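Local coordinates for tyrosinase (Aspergillus oryzae, PDB 6JU5), which probably uses a pair of copper ions and molecular oxygen to oxidise L-tyrosine and L-dopa to L-dopaquinone, a step of melanin biosynthesis, at residues Tyr472-Arg477 with Ser541-Arg546; Pro561-Val566 with Val580-His585; Thr287-Thr292 with Gly589-Ala594; Glu462-Phe467 with Ala545-His550. The protein carries 1 engineered substitution. One frame throughout, in Å; residues are numbered along the deposited sequence.

Contact 1: residues Tyr472-Arg477 with Ser541-Arg546; sequences YILSIR and SQLPAR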
loop_
_atom_site.group_PDB
_atom_site.type_symbol
_atom_site.label_atom_id
_atom_site.label_comp_id
_atom_site.label_asym_id
_atom_site.label_seq_id
_atom_site.Cartn_x
_atom_site.Cartn_y
_atom_site.Cartn_z
ATOM N N TYR B 472 -8.392 17.320 -31.186
ATOM C CA TYR B 472 -9.719 17.072 -30.652
ATOM C C TYR B 472 -9.679 17.264 -29.129
ATOM O O TYR B 472 -8.696 16.849 -28.516
ATOM C CB TYR B 472 -10.171 15.641 -30.934
ATOM C CG TYR B 472 -10.462 15.300 -32.377
ATOM C CD1 TYR B 472 -9.414 14.933 -33.217
ATOM C CD2 TYR B 472 -11.749 15.311 -32.898
ATOM C CE1 TYR B 472 -9.628 14.601 -34.543
ATOM C CE2 TYR B 472 -11.984 14.986 -34.229
ATOM C CZ TYR B 472 -10.915 14.634 -35.027
ATOM O OH TYR B 472 -11.136 14.313 -36.349
ATOM N N ILE B 473 -10.737 17.863 -28.608
ATOM C CA ILE B 473 -10.924 18.071 -27.185
ATOM C C ILE B 473 -12.350 17.715 -26.781
ATOM O O ILE B 473 -13.303 17.819 -27.575
ATOM C CB ILE B 473 -10.610 19.527 -26.770
ATOM C CG1 ILE B 473 -11.475 20.535 -27.510
ATOM C CG2 ILE B 473 -9.118 19.830 -26.900
ATOM C CD1 ILE B 473 -11.241 21.987 -27.150
ATOM N N LEU B 474 -12.481 17.280 -25.515
ATOM C CA LEU B 474 -13.818 17.090 -24.933
ATOM C C LEU B 474 -14.117 18.246 -23.979
ATOM O O LEU B 474 -13.282 18.608 -23.143
ATOM C CB LEU B 474 -13.887 15.788 -24.157
ATOM C CG LEU B 474 -13.891 14.514 -25.022
ATOM C CD1 LEU B 474 -13.296 13.336 -24.257
ATOM C CD2 LEU B 474 -15.303 14.185 -25.482
ATOM N N SER B 475 -15.306 18.808 -24.089
ATOM C CA SER B 475 -15.786 19.780 -23.120
ATOM C C SER B 475 -16.721 19.077 -22.137
ATOM O O SER B 475 -17.482 18.175 -22.540
ATOM C CB SER B 475 -16.506 20.925 -23.819
ATOM O OG SER B 475 -17.555 20.413 -24.649
ATOM N N ILE B 476 -16.631 19.464 -20.871
ATOM C CA ILE B 476 -17.467 18.888 -19.827
ATOM C C ILE B 476 -18.037 19.973 -18.917
ATOM O O ILE B 476 -17.248 20.740 -18.365
ATOM C CB ILE B 476 -16.649 17.908 -18.952
ATOM C CG1 ILE B 476 -15.985 16.803 -19.774
ATOM C CG2 ILE B 476 -17.529 17.344 -17.851
ATOM C CD1 ILE B 476 -14.579 17.125 -20.231
ATOM N N ARG B 477 -19.349 20.038 -18.781
ATOM C CA ARG B 477 -19.983 21.011 -17.890
ATOM C C ARG B 477 -20.966 20.279 -16.971
ATOM O O ARG B 477 -21.749 19.433 -17.418
ATOM C CB ARG B 477 -20.685 22.109 -18.698
ATOM C CG ARG B 477 -21.222 23.246 -17.826
ATOM C CD ARG B 477 -21.486 24.490 -18.658
ATOM N NE ARG B 477 -22.596 24.267 -19.575
ATOM C CZ ARG B 477 -22.853 25.058 -20.613
ATOM N NH1 ARG B 477 -22.081 26.108 -20.866
ATOM N NH2 ARG B 477 -23.895 24.764 -21.372
ATOM N N SER B 541 -14.674 21.686 -17.241
ATOM C CA SER B 541 -13.376 21.089 -17.452
ATOM C C SER B 541 -13.246 20.704 -18.928
ATOM O O SER B 541 -14.198 20.838 -19.702
ATOM C CB SER B 541 -13.192 19.883 -16.529
ATOM O OG SER B 541 -11.861 19.388 -16.616
ATOM N N GLN B 542 -12.051 20.291 -19.300
ATOM C CA GLN B 542 -11.725 19.907 -20.672
ATOM C C GLN B 542 -10.803 18.694 -20.626
ATOM O O GLN B 542 -9.978 18.606 -19.720
ATOM C CB GLN B 542 -11.062 21.070 -21.406
ATOM C CG GLN B 542 -10.912 20.901 -22.917
ATOM C CD GLN B 542 -9.856 21.835 -23.480
ATOM O OE1 GLN B 542 -8.681 21.441 -23.584
ATOM N NE2 GLN B 542 -10.241 23.054 -23.835
ATOM N N LEU B 543 -10.947 17.773 -21.573
ATOM C CA LEU B 543 -9.998 16.666 -21.708
ATOM C C LEU B 543 -9.377 16.677 -23.099
ATOM O O LEU B 543 -10.054 16.933 -24.093
ATOM C CB LEU B 543 -10.671 15.309 -21.494
ATOM C CG LEU B 543 -11.187 15.036 -20.084
ATOM C CD1 LEU B 543 -12.116 13.828 -20.067
ATOM C CD2 LEU B 543 -10.013 14.868 -19.132
ATOM N N PRO B 544 -8.109 16.313 -23.203
ATOM C CA PRO B 544 -7.561 16.021 -24.533
ATOM C C PRO B 544 -8.322 14.822 -25.098
ATOM O O PRO B 544 -8.728 13.945 -24.336
ATOM C CB PRO B 544 -6.111 15.649 -24.236
ATOM C CG PRO B 544 -5.845 16.006 -22.815
ATOM C CD PRO B 544 -7.175 16.027 -22.103
ATOM N N ALA B 545 -8.533 14.804 -26.401
ATOM C CA ALA B 545 -9.196 13.668 -27.045
ATOM C C ALA B 545 -8.525 13.234 -28.334
ATOM O O ALA B 545 -8.981 12.287 -28.978
ATOM C CB ALA B 545 -10.671 13.989 -27.273
ATOM N N ARG B 546 -7.438 13.909 -28.702
ATOM C CA ARG B 546 -6.880 13.717 -30.036
ATOM C C ARG B 546 -6.516 12.264 -30.286
ATOM O O ARG B 546 -6.883 11.699 -31.317
ATOM C CB ARG B 546 -5.627 14.576 -30.218
ATOM C CG ARG B 546 -5.147 14.642 -31.654
ATOM C CD ARG B 546 -4.242 13.479 -32.049
ATOM N NE ARG B 546 -4.034 13.598 -33.502
ATOM C CZ ARG B 546 -4.941 13.188 -34.392
ATOM N NH1 ARG B 546 -6.080 12.624 -34.000
ATOM N NH2 ARG B 546 -4.683 13.349 -35.680
#

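Contact 2: residues Pro561-Val566 with Val580-His585; sequences PTPRYV and VEVALH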
loop_
_atom_site.group_PDB
_atom_site.type_symbol
_atom_site.label_atom_id
_atom_site.label_comp_id
_atom_site.label_asym_id
_atom_site.label_seq_id
_atom_site.Cartn_x
_atom_site.Cartn_y
_atom_site.Cartn_z
ATOM N N PRO B 561 -16.405 9.409 -32.889
ATOM C CA PRO B 561 -17.143 8.745 -31.805
ATOM C C PRO B 561 -18.121 9.667 -31.098
ATOM O O PRO B 561 -17.867 10.846 -30.890
ATOM C CB PRO B 561 -16.026 8.345 -30.827
ATOM C CG PRO B 561 -14.992 9.415 -31.036
ATOM C CD PRO B 561 -15.007 9.690 -32.521
ATOM N N THR B 562 -19.242 9.079 -30.687
ATOM C CA THR B 562 -20.111 9.713 -29.713
ATOM C C THR B 562 -19.499 9.623 -28.325
ATOM O O THR B 562 -19.250 8.526 -27.827
ATOM C CB THR B 562 -21.494 9.029 -29.713
ATOM O OG1 THR B 562 -22.136 9.333 -30.962
ATOM C CG2 THR B 562 -22.324 9.539 -28.549
ATOM N N PRO B 563 -19.212 10.716 -27.639
ATOM C CA PRO B 563 -18.698 10.534 -26.267
ATOM C C PRO B 563 -19.781 9.916 -25.397
ATOM O O PRO B 563 -20.895 10.445 -25.369
ATOM C CB PRO B 563 -18.391 11.961 -25.825
ATOM C CG PRO B 563 -18.217 12.713 -27.110
ATOM C CD PRO B 563 -19.266 12.125 -28.028
ATOM N N ARG B 564 -19.465 8.826 -24.713
ATOM C CA ARG B 564 -20.411 8.255 -23.761
ATOM C C ARG B 564 -19.898 8.509 -22.344
ATOM O O ARG B 564 -18.709 8.354 -22.086
ATOM C CB ARG B 564 -20.579 6.758 -24.010
ATOM C CG ARG B 564 -20.937 6.416 -25.459
ATOM C CD ARG B 564 -21.190 4.922 -25.622
ATOM N NE ARG B 564 -21.210 4.480 -27.009
ATOM C CZ ARG B 564 -22.262 4.479 -27.800
ATOM N NH1 ARG B 564 -23.433 4.891 -27.330
ATOM N NH2 ARG B 564 -22.174 4.059 -29.055
ATOM N N TYR B 565 -20.777 8.932 -21.440
ATOM C CA TYR B 565 -20.307 9.218 -20.083
ATOM C C TYR B 565 -21.079 8.424 -19.037
ATOM O O TYR B 565 -22.248 8.098 -19.213
ATOM C CB TYR B 565 -20.375 10.707 -19.759
ATOM C CG TYR B 565 -21.753 11.321 -19.681
ATOM C CD1 TYR B 565 -22.448 11.349 -18.481
ATOM C CD2 TYR B 565 -22.370 11.897 -20.798
ATOM C CE1 TYR B 565 -23.711 11.924 -18.385
ATOM C CE2 TYR B 565 -23.622 12.469 -20.714
ATOM C CZ TYR B 565 -24.290 12.480 -19.505
ATOM O OH TYR B 565 -25.541 13.035 -19.433
ATOM N N VAL B 566 -20.391 8.184 -17.929
ATOM C CA VAL B 566 -20.996 7.592 -16.748
ATOM C C VAL B 566 -20.588 8.445 -15.546
ATOM O O VAL B 566 -19.413 8.813 -15.428
ATOM C CB VAL B 566 -20.572 6.135 -16.503
ATOM C CG1 VAL B 566 -21.326 5.591 -15.296
ATOM C CG2 VAL B 566 -20.843 5.269 -17.731
ATOM N N VAL B 580 -24.703 15.946 -17.111
ATOM C CA VAL B 580 -23.402 16.349 -17.629
ATOM C C VAL B 580 -23.559 16.687 -19.111
ATOM O O VAL B 580 -24.126 15.915 -19.881
ATOM C CB VAL B 580 -22.302 15.274 -17.466
ATOM C CG1 VAL B 580 -20.937 15.860 -17.796
ATOM C CG2 VAL B 580 -22.287 14.688 -16.068
ATOM N N GLU B 581 -23.052 17.854 -19.496
ATOM C CA GLU B 581 -23.019 18.263 -20.890
ATOM C C GLU B 581 -21.616 17.967 -21.434
ATOM O O GLU B 581 -20.677 18.633 -21.015
ATOM C CB GLU B 581 -23.354 19.746 -21.005
ATOM C CG GLU B 581 -24.659 20.172 -20.341
ATOM C CD GLU B 581 -24.841 21.682 -20.267
ATOM O OE1 GLU B 581 -25.216 22.266 -21.312
ATOM O OE2 GLU B 581 -24.638 22.292 -19.189
ATOM N N VAL B 582 -21.511 16.941 -22.266
ATOM C CA VAL B 582 -20.254 16.521 -22.877
ATOM C C VAL B 582 -20.314 16.740 -24.381
ATOM O O VAL B 582 -21.328 16.392 -25.003
ATOM C CB VAL B 582 -19.966 15.038 -22.558
ATOM C CG1 VAL B 582 -18.653 14.574 -23.175
ATOM C CG2 VAL B 582 -19.927 14.843 -21.044
ATOM N N ALA B 583 -19.261 17.324 -24.945
ATOM C CA ALA B 583 -19.180 17.392 -26.396
ATOM C C ALA B 583 -17.744 17.200 -26.875
ATOM O O ALA B 583 -16.769 17.426 -26.157
ATOM C CB ALA B 583 -19.755 18.703 -26.916
ATOM N N LEU B 584 -17.636 16.745 -28.113
ATOM C CA LEU B 584 -16.330 16.585 -28.755
ATOM C C LEU B 584 -16.133 17.659 -29.816
ATOM O O LEU B 584 -17.065 17.914 -30.592
ATOM C CB LEU B 584 -16.278 15.193 -29.393
ATOM C CG LEU B 584 -14.974 14.845 -30.122
ATOM C CD1 LEU B 584 -13.820 14.683 -29.144
ATOM C CD2 LEU B 584 -15.198 13.571 -30.928
ATOM N N HIS B 585 -14.971 18.306 -29.830
ATOM C CA HIS B 585 -14.680 19.426 -30.716
ATOM C C HIS B 585 -13.384 19.178 -31.483
ATOM O O HIS B 585 -12.440 18.584 -30.938
ATOM C CB HIS B 585 -14.520 20.741 -29.949
ATOM C CG HIS B 585 -15.635 20.984 -28.996
ATOM N ND1 HIS B 585 -16.693 21.822 -29.250
ATOM C CD2 HIS B 585 -15.850 20.446 -27.775
ATOM C CE1 HIS B 585 -17.518 21.801 -28.218
ATOM N NE2 HIS B 585 -17.024 20.977 -27.306
#

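Contact 3: residues Thr287-Thr292 with Gly589-Ala594; sequences TFRLLT and GTFYDA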
loop_
_atom_site.group_PDB
_atom_site.type_symbol
_atom_site.label_atom_id
_atom_site.label_comp_id
_atom_site.label_asym_id
_atom_site.label_seq_id
_atom_site.Cartn_x
_atom_site.Cartn_y
_atom_site.Cartn_z
ATOM N N THR B 287 -1.550 19.618 -18.530
ATOM C CA THR B 287 -0.731 20.683 -17.939
ATOM C C THR B 287 -0.015 21.446 -19.044
ATOM O O THR B 287 0.085 22.688 -19.007
ATOM C CB THR B 287 0.234 20.120 -16.875
ATOM O OG1 THR B 287 -0.522 19.505 -15.809
ATOM C CG2 THR B 287 1.066 21.216 -16.240
ATOM N N PHE B 288 0.457 20.711 -20.059
ATOM C CA PHE B 288 1.139 21.363 -21.183
ATOM C C PHE B 288 0.147 22.247 -21.910
ATOM O O PHE B 288 0.470 23.397 -22.249
ATOM C CB PHE B 288 1.784 20.300 -22.062
ATOM C CG PHE B 288 2.433 20.780 -23.327
ATOM C CD1 PHE B 288 3.305 21.854 -23.302
ATOM C CD2 PHE B 288 2.194 20.141 -24.539
ATOM C CE1 PHE B 288 3.902 22.283 -24.484
ATOM C CE2 PHE B 288 2.767 20.585 -25.712
ATOM C CZ PHE B 288 3.640 21.667 -25.694
ATOM N N ARG B 289 -1.070 21.778 -22.132
ATOM C CA ARG B 289 -2.107 22.614 -22.752
ATOM C C ARG B 289 -2.399 23.846 -21.893
ATOM O O ARG B 289 -2.524 24.966 -22.407
ATOM C CB ARG B 289 -3.396 21.789 -22.911
ATOM C CG ARG B 289 -3.351 20.764 -24.035
ATOM C CD ARG B 289 -4.570 19.860 -24.042
ATOM N NE ARG B 289 -4.497 18.872 -25.115
ATOM C CZ ARG B 289 -5.029 18.997 -26.325
ATOM N NH1 ARG B 289 -5.701 20.099 -26.649
ATOM N NH2 ARG B 289 -4.879 17.999 -27.204
ATOM N N LEU B 290 -2.536 23.689 -20.577
ATOM C CA LEU B 290 -2.854 24.815 -19.699
ATOM C C LEU B 290 -1.845 25.940 -19.825
ATOM O O LEU B 290 -2.164 27.131 -19.892
ATOM C CB LEU B 290 -2.901 24.344 -18.238
ATOM C CG LEU B 290 -3.222 25.418 -17.204
ATOM C CD1 LEU B 290 -4.728 25.719 -17.224
ATOM C CD2 LEU B 290 -2.762 25.002 -15.814
ATOM N N LEU B 291 -0.566 25.545 -19.841
ATOM C CA LEU B 291 0.506 26.538 -19.839
ATOM C C LEU B 291 0.739 27.147 -21.215
ATOM O O LEU B 291 1.224 28.277 -21.276
ATOM C CB LEU B 291 1.793 25.892 -19.313
ATOM C CG LEU B 291 1.668 25.455 -17.833
ATOM C CD1 LEU B 291 2.964 24.778 -17.402
ATOM C CD2 LEU B 291 1.286 26.642 -16.972
ATOM N N THR B 292 0.417 26.440 -22.293
ATOM C CA THR B 292 0.784 26.860 -23.639
ATOM C C THR B 292 -0.348 27.559 -24.371
ATOM O O THR B 292 -0.104 28.386 -25.255
ATOM C CB THR B 292 1.265 25.655 -24.487
ATOM O OG1 THR B 292 0.180 24.748 -24.659
ATOM C CG2 THR B 292 2.376 24.909 -23.778
ATOM N N GLY B 589 -5.036 21.359 -37.569
ATOM C CA GLY B 589 -3.814 21.777 -36.900
ATOM C C GLY B 589 -3.625 21.178 -35.528
ATOM O O GLY B 589 -4.537 20.715 -34.847
ATOM N N THR B 590 -2.373 21.158 -35.071
ATOM C CA THR B 590 -2.122 20.626 -33.726
ATOM C C THR B 590 -2.155 21.769 -32.725
ATOM O O THR B 590 -1.939 22.917 -33.118
ATOM C CB THR B 590 -0.731 19.979 -33.668
ATOM O OG1 THR B 590 0.221 21.008 -33.985
ATOM C CG2 THR B 590 -0.620 18.891 -34.723
ATOM N N PHE B 591 -2.412 21.478 -31.447
ATOM C CA PHE B 591 -2.598 22.591 -30.517
ATOM C C PHE B 591 -1.291 23.324 -30.234
ATOM O O PHE B 591 -1.309 24.508 -29.924
ATOM C CB PHE B 591 -3.242 22.132 -29.217
ATOM C CG PHE B 591 -2.360 21.340 -28.284
ATOM C CD1 PHE B 591 -1.528 21.982 -27.380
ATOM C CD2 PHE B 591 -2.369 19.958 -28.287
ATOM C CE1 PHE B 591 -0.719 21.281 -26.502
ATOM C CE2 PHE B 591 -1.556 19.232 -27.430
ATOM C CZ PHE B 591 -0.732 19.893 -26.529
ATOM N N TYR B 592 -0.171 22.617 -30.281
ATOM C CA TYR B 592 1.100 23.207 -29.881
ATOM C C TYR B 592 1.780 23.954 -31.025
ATOM O O TYR B 592 2.833 24.566 -30.857
ATOM C CB TYR B 592 2.025 22.123 -29.323
ATOM C CG TYR B 592 2.063 20.858 -30.143
ATOM C CD1 TYR B 592 2.976 20.731 -31.189
ATOM C CD2 TYR B 592 1.202 19.801 -29.882
ATOM C CE1 TYR B 592 3.037 19.584 -31.958
ATOM C CE2 TYR B 592 1.258 18.655 -30.655
ATOM C CZ TYR B 592 2.169 18.547 -31.682
ATOM O OH TYR B 592 2.215 17.398 -32.442
ATOM N N ASP B 593 1.177 23.890 -32.204
ATOM C CA ASP B 593 1.677 24.640 -33.353
ATOM C C ASP B 593 0.863 25.919 -33.533
ATOM O O ASP B 593 1.198 26.774 -34.351
ATOM C CB ASP B 593 1.634 23.786 -34.621
ATOM C CG ASP B 593 2.697 22.702 -34.608
ATOM O OD1 ASP B 593 3.741 22.886 -33.947
ATOM O OD2 ASP B 593 2.493 21.650 -35.247
ATOM N N ALA B 594 -0.213 26.039 -32.757
ATOM C CA ALA B 594 -1.052 27.234 -32.796
ATOM C C ALA B 594 -0.251 28.478 -32.414
ATOM O O ALA B 594 0.248 29.187 -33.292
#

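Contact 4: residues Glu462-Phe467 with Ala545-His550; sequences EVYKDF and ARLAVH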
loop_
_atom_site.group_PDB
_atom_site.type_symbol
_atom_site.label_atom_id
_atom_site.label_comp_id
_atom_site.label_asym_id
_atom_site.label_seq_id
_atom_site.Cartn_x
_atom_site.Cartn_y
_atom_site.Cartn_z
ATOM N N GLU B 462 5.899 14.129 -29.186
ATOM C CA GLU B 462 6.485 12.915 -29.763
ATOM C C GLU B 462 5.400 11.993 -30.311
ATOM O O GLU B 462 5.538 11.396 -31.382
ATOM C CB GLU B 462 7.301 12.215 -28.683
ATOM C CG GLU B 462 8.087 10.973 -29.071
ATOM C CD GLU B 462 8.943 10.511 -27.898
ATOM O OE1 GLU B 462 8.436 10.540 -26.755
ATOM O OE2 GLU B 462 10.118 10.151 -28.110
ATOM N N VAL B 463 4.318 11.854 -29.540
ATOM C CA VAL B 463 3.258 10.914 -29.930
ATOM C C VAL B 463 2.294 11.601 -30.880
ATOM O O VAL B 463 1.913 11.060 -31.926
ATOM C CB VAL B 463 2.578 10.320 -28.681
ATOM C CG1 VAL B 463 1.523 9.288 -29.053
ATOM C CG2 VAL B 463 3.635 9.652 -27.796
ATOM N N TYR B 464 1.905 12.840 -30.564
ATOM C CA TYR B 464 0.982 13.515 -31.472
ATOM C C TYR B 464 1.571 13.650 -32.882
ATOM O O TYR B 464 0.838 13.625 -33.873
ATOM C CB TYR B 464 0.615 14.894 -30.957
ATOM C CG TYR B 464 -0.449 14.999 -29.890
ATOM C CD1 TYR B 464 -0.492 14.178 -28.767
ATOM C CD2 TYR B 464 -1.439 15.974 -29.994
ATOM C CE1 TYR B 464 -1.496 14.322 -27.816
ATOM C CE2 TYR B 464 -2.429 16.131 -29.050
ATOM C CZ TYR B 464 -2.460 15.291 -27.948
ATOM O OH TYR B 464 -3.443 15.455 -26.984
ATOM N N LYS B 465 2.886 13.817 -32.994
ATOM C CA LYS B 465 3.536 14.048 -34.278
ATOM C C LYS B 465 3.377 12.885 -35.248
ATOM O O LYS B 465 3.582 12.997 -36.461
ATOM C CB LYS B 465 5.033 14.312 -34.043
ATOM N N ASP B 466 3.025 11.732 -34.701
ATOM C CA ASP B 466 2.855 10.517 -35.485
ATOM C C ASP B 466 1.496 10.532 -36.179
ATOM O O ASP B 466 1.231 9.700 -37.044
ATOM C CB ASP B 466 2.951 9.291 -34.589
ATOM C CG ASP B 466 4.328 8.732 -34.340
ATOM O OD1 ASP B 466 5.314 9.125 -34.995
ATOM O OD2 ASP B 466 4.429 7.848 -33.453
ATOM N N PHE B 467 0.615 11.455 -35.808
ATOM C CA PHE B 467 -0.724 11.433 -36.409
ATOM C C PHE B 467 -0.974 12.728 -37.153
ATOM O O PHE B 467 -0.155 13.655 -37.122
ATOM C CB PHE B 467 -1.758 11.100 -35.322
ATOM C CG PHE B 467 -1.385 9.782 -34.668
ATOM C CD1 PHE B 467 -1.590 8.581 -35.327
ATOM C CD2 PHE B 467 -0.803 9.742 -33.409
ATOM C CE1 PHE B 467 -1.218 7.376 -34.768
ATOM C CE2 PHE B 467 -0.412 8.541 -32.843
ATOM C CZ PHE B 467 -0.603 7.348 -33.528
ATOM N N ALA B 545 -8.533 14.804 -26.401
ATOM C CA ALA B 545 -9.196 13.668 -27.045
ATOM C C ALA B 545 -8.525 13.234 -28.334
ATOM O O ALA B 545 -8.981 12.287 -28.978
ATOM C CB ALA B 545 -10.671 13.989 -27.273
ATOM N N ARG B 546 -7.438 13.909 -28.702
ATOM C CA ARG B 546 -6.880 13.717 -30.036
ATOM C C ARG B 546 -6.516 12.264 -30.286
ATOM O O ARG B 546 -6.883 11.699 -31.317
ATOM C CB ARG B 546 -5.627 14.576 -30.218
ATOM C CG ARG B 546 -5.147 14.642 -31.654
ATOM C CD ARG B 546 -4.242 13.479 -32.049
ATOM N NE ARG B 546 -4.034 13.598 -33.502
ATOM C CZ ARG B 546 -4.941 13.188 -34.392
ATOM N NH1 ARG B 546 -6.080 12.624 -34.000
ATOM N NH2 ARG B 546 -4.683 13.349 -35.680
ATOM N N LEU B 547 -5.761 11.690 -29.353
ATOM C CA LEU B 547 -5.242 10.333 -29.586
ATOM C C LEU B 547 -6.353 9.306 -29.503
ATOM O O LEU B 547 -6.428 8.376 -30.323
ATOM C CB LEU B 547 -4.087 10.044 -28.635
ATOM C CG LEU B 547 -2.825 10.904 -28.803
ATOM C CD1 LEU B 547 -1.845 10.632 -27.662
ATOM C CD2 LEU B 547 -2.159 10.631 -30.145
ATOM N N ALA B 548 -7.250 9.438 -28.526
ATOM C CA ALA B 548 -8.342 8.488 -28.385
ATOM C C ALA B 548 -9.260 8.530 -29.596
ATOM O O ALA B 548 -9.795 7.490 -29.990
ATOM C CB ALA B 548 -9.148 8.764 -27.127
ATOM N N VAL B 549 -9.486 9.713 -30.176
ATOM C CA VAL B 549 -10.286 9.793 -31.404
ATOM C C VAL B 549 -9.601 9.059 -32.547
ATOM O O VAL B 549 -10.273 8.383 -33.336
ATOM C CB VAL B 549 -10.579 11.248 -31.834
ATOM C CG1 VAL B 549 -11.180 11.318 -33.239
ATOM C CG2 VAL B 549 -11.537 11.877 -30.831
ATOM N N HIS B 550 -8.277 9.209 -32.657
ATOM C CA HIS B 550 -7.596 8.504 -33.747
ATOM C C HIS B 550 -7.812 7.000 -33.639
ATOM O O HIS B 550 -8.157 6.347 -34.626
ATOM C CB HIS B 550 -6.090 8.825 -33.713
ATOM C CG HIS B 550 -5.323 7.935 -34.646
ATOM N ND1 HIS B 550 -5.172 8.203 -35.992
ATOM C CD2 HIS B 550 -4.682 6.762 -34.422
ATOM C CE1 HIS B 550 -4.458 7.234 -36.545
ATOM N NE2 HIS B 550 -4.143 6.341 -35.616
HETATM O O HOH W 1 -4.945 13.069 -26.873
HETATM O O HOH W 2 -1.472 14.880 -34.211
#

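Contact 1: residues Tyr472-Arg477 with Ser541-Arg546
Tyr472 opens the pairing of two antiparallel strands: its O accepts a bond from Ala545 N (2.9 Å), which arrives well above the carbonyl plane where the second strand has ended and the chain turns toward the helix. Ala545, N-cap of that helix, rests its CB on Tyr472 CB, while Arg546 NH1 lies 4.1 Å from Tyr472 CE1 with guanidinium and ring planes 37° apart. Their polar ends go elsewhere, Tyr472 OH to Lys553 and Arg546 NH2 to Gly468 O. At Ile473, CG1 stands between N and the carbonyl carbon (chi1 58°), and both branches reach the amide of Gln542 from one side, CD1 3.6 Å from NE2 and CG2 nearer OE1. Gln542 NE2 is held by Pro322 O. Leu474 and Leu543 form a hydrogen-bonded pair; the bond from Leu474 N to Leu543 O (2.8 Å) is almost straight at 172°. Leu474 CG also meets Ala545 CB. Ser475 faces Gln542 as a non-hydrogen-bonded pair and sends OG to His585 of the next strand. Ile476 exchanges two backbone bonds with Ser541 and lays CD1 against Leu543 CG (4.0 Å), beside Ile490 and Ile492. Backbone bonds thus fix the register, and aliphatic carbons seal the face of Leu474, Ile476 and Leu543. On the face of Ser475 and Gln542, polar ends find partners in other segments, whereas Tyr472 N is buried without one.

Contact 2: residues Pro561-Val566 with Val580-His585
The Tyr565 ring receives Val580 over one face: CB sits 4.0 Å from the ring centroid and 22° off its normal, a CH-pi contact displaced toward the rim beside CE1. Val582 CG2 approaches the same ring obliquely, 3.8 Å from CD2, and Tyr565 OH ends 3.2 Å from Val580 O. A chi1 of 66° swings the ring over Val580. Farther along, Pro563 fits between two side chains of the other strand, CB against Val582 CG1 (3.7 Å) and CG against Leu584 CB (3.9 Å). Pro561 crosses Leu584 at about a right angle, with CD2 of the leucine 3.8 Å from Pro561 O. No backbone bond joins the segments; strand 604-611 lies between them in the sheet order, and Pro563 and Tyr565 pair with it. Ile490 and Ile492 of strand 489-494 and Leu474 and Ile476 of strand 470-478 add to the apolar cluster. Such packing, inside a mixed sheet that folds over so that non-neighbouring strands face each other, is consistent with a barrel-like core in the C-terminal region.

Contact 3: residues Thr287-Thr292 with Gly589-Ala594
Residues 287-292 form the last turns of helix 282-292, and 589-594 a loop without regular structure; the CA atoms of Arg289 and Phe591 stay 7.8 Å apart, and no hydrogen bond crosses. The contact is a helix-to-loop join between the central domain, the di-copper fold of tyrosinases, and the connection from strand 580-588 to strand 604-611. Phe591 is its centre, a chi1 of 73° carrying its ring out to the helix. One face of its ring is covered from within the loop by Tyr592 CD2; the opposite face takes Arg289, whose extended chain crosses it at about a right angle. Arg289 CG makes a CH-pi contact 3.8 Å from the ring centroid, and CZ an off-centre cation-pi contact at 4.0 Å, with guanidinium and ring 32° from coplanar. Salt bridges to Asp285 and Asp471 hold that guanidinium in place and probably temper its charge. Thr292 OG1 comes to the ring edge. Phe288 meets the edge too, the two phenyl planes inclined at 63°, and also touches Tyr592 CB through CE2. The aromatic pair comes closest where Phe288 CD2 lies 3.5 Å from Phe591 CZ.

Contact 4: residues Glu462-Phe467 with Ala545-His550
His550 holds chi1 at 170°, its CG opposite the backbone N, which carries the imidazole out to Phe467, whose own CG lies anti to its carbonyl carbon (chi1 -56°). The end of helix 458-464 runs into a type I beta turn, Tyr464 to Phe467, packed on the first turn of helix 546-555, beside the sheet of the C-terminal region. Phe467 CD1 stands over the centre of the imidazole, 3.3 Å above its plane; the rings form an oblique pair, inclined at 44°. On its other flank the phenyl ring meets Leu547, CD2 to Phe467 CD2 at 3.6 Å. Leu547 CD1 reaches both Val463 CG1 and Tyr464 CE1, so the leucine fills the angle between helix end and turn. Arg546 and Tyr464 run alongside each other, pointing opposite ways, with Arg546 CB 3.7 Å from Tyr464 CE2; the arginine then bends at CG so that one guanidinium face lies against Phe467 CB. Two waters supply polar links. One donates to Tyr464 OH, which also binds Asp285 and Arg289, and accepts from Leu547 N. The other sits 2.7 Å from Tyr464 O, to which it can donate, though competing acceptors make that proton less certain; lying at the guanidinium edge, in plane, it accepts from Arg546 NE at 3.0 Å.

How the contacts relate
Contacts 1, 2 and 4 are buried, the first two within the sheet; contact 3 is only partly buried. Strand 470-478 of contact 1 and strand 580-588 of contact 2 are neighbours, but contact 1 is a backbone-bonded pair, whereas contact 2 has side chains alone bridging strands that are not adjacent. The salt bridge of Arg477 with Glu581 and the bond of Ser475 to His585 tie them together. Contact 4 starts where contact 1 stops, at Ala545 and Arg546, and exchanges backbone pairing for aromatic packing and water bridges. Contact 3 relies on cation-pi and ring contacts to join the central domain to this region. Arg289 reaches Tyr464 OH of contact 4 and packs on Ile473 and Pro544 of contact 1.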